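Local coordinates for protein isomaltose glucohydrolase (PDB 5Z3E) that hydrolyses the alpha-1,6-glucosidic linkage of isomaltose from the non-reducing end, releasing beta-D-glucose and D-glucose inside the cell, at residues Arg75-Tyr87 and Leu381-Glu394. The protein carries 1 engineered substitution. Numbering follows the deposited sequence.
Sequences RDGSFTAEGISRY and LLWSHGMYLILADE
Residues 75-87 and the helix 382-394 run in the same sense at 40°, their axes approaching to 7.4 Å, and they close up most where Thr80 CA comes within 4.1 Å of Gly386 CA. The missing side chains of Gly83 and Gly386 make this approach possible, and Gly83 CA rests 3.7 Å from Gly386 O. Toward the N-terminal ends, Trp383 is a knob in the hole formed by Arg75, Asp76, Phe79 and Thr80. Its CG is anti to the backbone N (chi1 -172°), which swings the indole against the 75-87 helix; Arg75 CG sits over the face of the six-membered ring, a CH-pi contact, while Phe79 lies nearly parallel to the five-membered ring but slid aside, with little overlap. Met387 SD approaches the Phe79 ring obliquely, 4.1 Å from its centroid, as a Met-aromatic contact. A water donates to Asp76 OD2 and accepts from Trp383 N, joining the carboxylate to the first turn of the second helix.

Beyond the glycines, Ile390 fills the second hole, among Phe79, Glu82, Gly83 and Arg86, and Ile390 CG2 lies over the centre of one face of the Arg86 guanidinium, 3.9 Å above its plane. The extended Arg86 gives NH1 to Asp393 OD2 and to Glu394 OE2, each at 2.9 Å; NH2 also reaches Glu394 OE2, and NE bonds to Glu82 OE2, which has a second partner in Arg166. Arg75, whose side chain lies about 5 Å from that of Glu198, the inferred proton donor, forms a salt bridge through NH2 with Asp151. Within the (alpha/alpha)6 barrel of glycoside hydrolase family 15, aromatic and CH-pi packing thus lies beside the inferred catalytic residues, whereas at the far end three carboxylates probably stabilise Arg86's positive charge and restrict its rotation.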
loop_
_atom_site.group_PDB
_atom_site.type_symbol
_atom_site.label_atom_id
_atom_site.label_comp_id
_atom_site.label_asym_id
_atom_site.label_seq_id
_atom_site.Cartn_x
_atom_site.Cartn_y
_atom_site.Cartn_z
ATOM N N ARG A 75 -4.769 1.923 2.592
ATOM C CA ARG A 75 -3.706 1.310 1.785
ATOM C C ARG A 75 -3.903 1.652 0.312
ATOM O O ARG A 75 -3.085 2.324 -0.315
ATOM C CB ARG A 75 -3.678 -0.191 2.042
ATOM C CG ARG A 75 -2.832 -0.991 1.079
ATOM C CD ARG A 75 -2.721 -2.440 1.498
ATOM N NE ARG A 75 -3.999 -3.098 1.506
ATOM C CZ ARG A 75 -4.674 -3.483 2.594
ATOM N NH1 ARG A 75 -5.884 -3.976 2.445
ATOM N NH2 ARG A 75 -4.126 -3.400 3.784
ATOM N N ASP A 76 -5.032 1.207 -0.245
ATOM C CA ASP A 76 -5.296 1.473 -1.654
ATOM C C ASP A 76 -5.261 2.968 -1.915
ATOM O O ASP A 76 -4.722 3.444 -2.912
ATOM C CB ASP A 76 -6.671 0.960 -2.076
ATOM C CG ASP A 76 -6.845 -0.540 -1.963
ATOM O OD1 ASP A 76 -6.531 -1.064 -0.875
ATOM O OD2 ASP A 76 -7.313 -1.160 -2.952
ATOM N N GLY A 77 -5.907 3.732 -1.030
ATOM C CA GLY A 77 -6.057 5.152 -1.260
ATOM C C GLY A 77 -4.753 5.918 -1.227
ATOM O O GLY A 77 -4.570 6.860 -1.994
ATOM N N SER A 78 -3.842 5.522 -0.343
ATOM C CA SER A 78 -2.571 6.210 -0.223
ATOM C C SER A 78 -1.675 5.995 -1.446
ATOM O O SER A 78 -1.064 6.933 -1.947
ATOM C CB SER A 78 -1.848 5.764 1.042
ATOM O OG SER A 78 -2.519 6.208 2.206
ATOM N N PHE A 79 -1.609 4.754 -1.945
ATOM C CA PHE A 79 -0.862 4.531 -3.176
ATOM C C PHE A 79 -1.533 5.213 -4.364
ATOM O O PHE A 79 -0.860 5.744 -5.240
ATOM C CB PHE A 79 -0.655 3.041 -3.441
ATOM C CG PHE A 79 0.447 2.423 -2.637
ATOM C CD1 PHE A 79 1.776 2.738 -2.880
ATOM C CD2 PHE A 79 0.177 1.443 -1.699
ATOM C CE1 PHE A 79 2.797 2.133 -2.162
ATOM C CE2 PHE A 79 1.196 0.796 -1.038
ATOM C CZ PHE A 79 2.507 1.179 -1.239
ATOM N N THR A 80 -2.865 5.189 -4.410
ATOM C CA THR A 80 -3.599 5.900 -5.437
ATOM C C THR A 80 -3.246 7.375 -5.404
ATOM O O THR A 80 -2.938 7.990 -6.432
ATOM C CB THR A 80 -5.117 5.653 -5.299
ATOM O OG1 THR A 80 -5.396 4.256 -5.449
ATOM C CG2 THR A 80 -5.918 6.388 -6.328
ATOM N N ALA A 81 -3.288 7.963 -4.206
ATOM C CA ALA A 81 -2.975 9.367 -4.034
ATOM C C ALA A 81 -1.563 9.709 -4.456
ATOM O O ALA A 81 -1.313 10.785 -4.998
ATOM C CB ALA A 81 -3.195 9.779 -2.575
ATOM N N GLU A 82 -0.603 8.815 -4.190
ATOM C CA GLU A 82 0.777 9.043 -4.603
ATOM C C GLU A 82 0.894 9.047 -6.123
ATOM O O GLU A 82 1.601 9.890 -6.682
ATOM C CB GLU A 82 1.694 7.991 -3.962
ATOM C CG GLU A 82 3.127 8.016 -4.450
ATOM C CD GLU A 82 3.948 9.262 -4.155
ATOM O OE1 GLU A 82 3.452 10.226 -3.536
ATOM O OE2 GLU A 82 5.139 9.248 -4.587
ATOM N N GLY A 83 0.227 8.123 -6.800
ATOM C CA GLY A 83 0.221 8.163 -8.260
ATOM C C GLY A 83 -0.359 9.441 -8.805
ATOM O O GLY A 83 0.174 10.037 -9.740
ATOM N N ILE A 84 -1.465 9.905 -8.208
ATOM C CA ILE A 84 -2.118 11.126 -8.643
ATOM C C ILE A 84 -1.244 12.352 -8.371
ATOM O O ILE A 84 -1.177 13.281 -9.183
ATOM C CB ILE A 84 -3.505 11.239 -7.973
ATOM C CG1 ILE A 84 -4.459 10.154 -8.490
ATOM C CG2 ILE A 84 -4.104 12.631 -8.111
ATOM C CD1 ILE A 84 -4.822 10.272 -9.977
ATOM N N SER A 85 -0.578 12.368 -7.220
ATOM C CA SER A 85 0.317 13.457 -6.868
ATOM C C SER A 85 1.494 13.543 -7.834
ATOM O O SER A 85 1.859 14.628 -8.299
ATOM C CB SER A 85 0.815 13.265 -5.433
ATOM O OG SER A 85 1.728 14.283 -5.082
ATOM N N ARG A 86 2.071 12.397 -8.186
ATOM C CA ARG A 86 3.133 12.355 -9.200
ATOM C C ARG A 86 2.648 12.826 -10.545
ATOM O O ARG A 86 3.366 13.515 -11.269
ATOM C CB ARG A 86 3.695 10.939 -9.303
ATOM C CG ARG A 86 4.599 10.541 -8.154
ATOM C CD ARG A 86 4.908 9.071 -8.191
ATOM N NE ARG A 86 5.920 8.621 -7.247
ATOM C CZ ARG A 86 7.140 8.195 -7.548
ATOM N NH1 ARG A 86 7.596 8.249 -8.782
ATOM N NH2 ARG A 86 7.907 7.690 -6.598
ATOM N N TYR A 87 1.420 12.462 -10.911
ATOM C CA TYR A 87 0.829 12.892 -12.166
ATOM C C TYR A 87 0.651 14.391 -12.196
ATOM O O TYR A 87 0.646 14.983 -13.279
ATOM C CB TYR A 87 -0.519 12.191 -12.370
ATOM C CG TYR A 87 -1.107 12.330 -13.739
ATOM C CD1 TYR A 87 -0.771 11.425 -14.731
ATOM C CD2 TYR A 87 -2.010 13.318 -14.047
ATOM C CE1 TYR A 87 -1.314 11.511 -15.992
ATOM C CE2 TYR A 87 -2.557 13.413 -15.353
ATOM C CZ TYR A 87 -2.192 12.501 -16.293
ATOM O OH TYR A 87 -2.720 12.568 -17.595
ATOM N N LEU A 381 -9.492 -1.674 -10.533
ATOM C CA LEU A 381 -9.046 -1.495 -9.160
ATOM C C LEU A 381 -8.245 -0.191 -9.141
ATOM O O LEU A 381 -7.250 -0.067 -9.840
ATOM C CB LEU A 381 -8.150 -2.659 -8.726
ATOM C CG LEU A 381 -7.780 -2.587 -7.247
ATOM C CD1 LEU A 381 -8.945 -2.980 -6.364
ATOM C CD2 LEU A 381 -6.552 -3.427 -6.924
ATOM N N LEU A 382 -8.690 0.798 -8.359
ATOM C CA LEU A 382 -7.998 2.081 -8.414
ATOM C C LEU A 382 -6.521 1.962 -8.062
ATOM O O LEU A 382 -5.682 2.591 -8.680
ATOM C CB LEU A 382 -8.694 3.160 -7.586
ATOM C CG LEU A 382 -9.778 3.964 -8.307
ATOM C CD1 LEU A 382 -10.982 3.119 -8.653
ATOM C CD2 LEU A 382 -10.184 5.162 -7.499
ATOM N N TRP A 383 -6.204 1.112 -7.083
ATOM C CA TRP A 383 -4.823 0.895 -6.675
ATOM C C TRP A 383 -3.972 0.386 -7.851
ATOM O O TRP A 383 -2.819 0.768 -8.005
ATOM C CB TRP A 383 -4.811 -0.045 -5.471
ATOM C CG TRP A 383 -3.482 -0.252 -4.782
ATOM C CD1 TRP A 383 -2.307 0.386 -5.015
ATOM C CD2 TRP A 383 -3.230 -1.211 -3.742
ATOM N NE1 TRP A 383 -1.328 -0.130 -4.189
ATOM C CE2 TRP A 383 -1.871 -1.113 -3.396
ATOM C CE3 TRP A 383 -4.016 -2.169 -3.090
ATOM C CZ2 TRP A 383 -1.279 -1.940 -2.459
ATOM C CZ3 TRP A 383 -3.405 -3.009 -2.168
ATOM C CH2 TRP A 383 -2.057 -2.895 -1.878
ATOM N N SER A 384 -4.541 -0.450 -8.720
ATOM C CA SER A 384 -3.799 -0.864 -9.919
ATOM C C SER A 384 -3.376 0.343 -10.749
ATOM O O SER A 384 -2.233 0.425 -11.201
ATOM C CB SER A 384 -4.632 -1.796 -10.792
ATOM O OG SER A 384 -4.810 -3.041 -10.180
ATOM N N HIS A 385 -4.318 1.249 -10.977
ATOM C CA HIS A 385 -4.037 2.464 -11.705
ATOM C C HIS A 385 -3.057 3.385 -10.999
ATOM O O HIS A 385 -2.192 3.989 -11.629
ATOM C CB HIS A 385 -5.346 3.181 -12.050
ATOM C CG HIS A 385 -6.146 2.453 -13.093
ATOM N ND1 HIS A 385 -5.829 2.543 -14.437
ATOM C CD2 HIS A 385 -7.181 1.585 -13.010
ATOM C CE1 HIS A 385 -6.646 1.774 -15.118
ATOM N NE2 HIS A 385 -7.488 1.169 -14.289
ATOM N N GLY A 386 -3.198 3.498 -9.672
ATOM C CA GLY A 386 -2.247 4.304 -8.933
ATOM C C GLY A 386 -0.832 3.789 -9.054
ATOM O O GLY A 386 0.105 4.566 -9.240
ATOM N N MET A 387 -0.674 2.478 -8.931
ATOM C CA MET A 387 0.645 1.882 -9.043
ATOM C C MET A 387 1.217 1.999 -10.452
ATOM O O MET A 387 2.421 2.193 -10.630
ATOM C CB MET A 387 0.642 0.413 -8.628
ATOM C CG MET A 387 0.292 0.129 -7.240
ATOM S SD MET A 387 1.402 0.947 -5.998
ATOM C CE MET A 387 2.876 0.054 -6.242
ATOM N N TYR A 388 0.358 1.874 -11.464
ATOM C CA TYR A 388 0.798 2.100 -12.838
ATOM C C TYR A 388 1.374 3.512 -12.984
ATOM O O TYR A 388 2.460 3.701 -13.562
ATOM C CB TYR A 388 -0.365 1.898 -13.815
ATOM C CG TYR A 388 0.064 2.193 -15.228
ATOM C CD1 TYR A 388 0.736 1.249 -15.966
ATOM C CD2 TYR A 388 -0.152 3.448 -15.789
ATOM C CE1 TYR A 388 1.183 1.545 -17.241
ATOM C CE2 TYR A 388 0.300 3.758 -17.036
ATOM C CZ TYR A 388 0.934 2.813 -17.784
ATOM O OH TYR A 388 1.421 3.096 -19.046
ATOM N N LEU A 389 0.660 4.503 -12.445
ATOM C CA LEU A 389 1.150 5.870 -12.502
ATOM C C LEU A 389 2.493 6.034 -11.818
ATOM O O LEU A 389 3.369 6.748 -12.325
ATOM C CB LEU A 389 0.127 6.837 -11.921
ATOM C CG LEU A 389 -1.129 7.039 -12.765
ATOM C CD1 LEU A 389 -2.090 7.930 -12.022
ATOM C CD2 LEU A 389 -0.774 7.660 -14.131
ATOM N N ILE A 390 2.680 5.412 -10.656
ATOM C CA ILE A 390 3.952 5.500 -9.960
ATOM C C ILE A 390 5.072 4.925 -10.815
ATOM O O ILE A 390 6.115 5.547 -10.974
ATOM C CB ILE A 390 3.890 4.826 -8.576
ATOM C CG1 ILE A 390 2.903 5.543 -7.662
ATOM C CG2 ILE A 390 5.281 4.789 -7.957
ATOM C CD1 ILE A 390 2.601 4.823 -6.361
ATOM N N LEU A 391 4.884 3.716 -11.337
ATOM C CA LEU A 391 5.952 3.087 -12.095
ATOM C C LEU A 391 6.243 3.870 -13.397
ATOM O O LEU A 391 7.400 4.077 -13.769
ATOM C CB LEU A 391 5.608 1.631 -12.386
ATOM C CG LEU A 391 6.652 0.867 -13.211
ATOM C CD1 LEU A 391 8.036 0.984 -12.634
ATOM C CD2 LEU A 391 6.218 -0.584 -13.355
ATOM N N ALA A 392 5.194 4.304 -14.067
ATOM C CA ALA A 392 5.364 5.113 -15.279
ATOM C C ALA A 392 6.173 6.364 -14.952
ATOM O O ALA A 392 7.064 6.744 -15.696
ATOM C CB ALA A 392 4.035 5.463 -15.881
ATOM N N ASP A 393 5.857 7.021 -13.828
ATOM C CA ASP A 393 6.588 8.208 -13.445
ATOM C C ASP A 393 8.051 7.892 -13.124
ATOM O O ASP A 393 8.949 8.649 -13.503
ATOM C CB ASP A 393 5.914 8.846 -12.219
ATOM C CG ASP A 393 6.533 10.146 -11.857
ATOM O OD1 ASP A 393 6.691 11.007 -12.765
ATOM O OD2 ASP A 393 6.844 10.318 -10.667
ATOM N N GLU A 394 8.295 6.800 -12.424
ATOM C CA GLU A 394 9.678 6.394 -12.126
ATOM C C GLU A 394 10.491 6.219 -13.412
ATOM O O GLU A 394 11.706 6.444 -13.407
ATOM C CB GLU A 394 9.660 5.097 -11.348
ATOM C CG GLU A 394 9.343 5.242 -9.958
ATOM C CD GLU A 394 10.474 5.945 -9.167
ATOM O OE1 GLU A 394 11.551 5.386 -8.973
ATOM O OE2 GLU A 394 10.186 7.032 -8.748
HETATM O O HOH W 1 -8.051 0.238 -5.147
#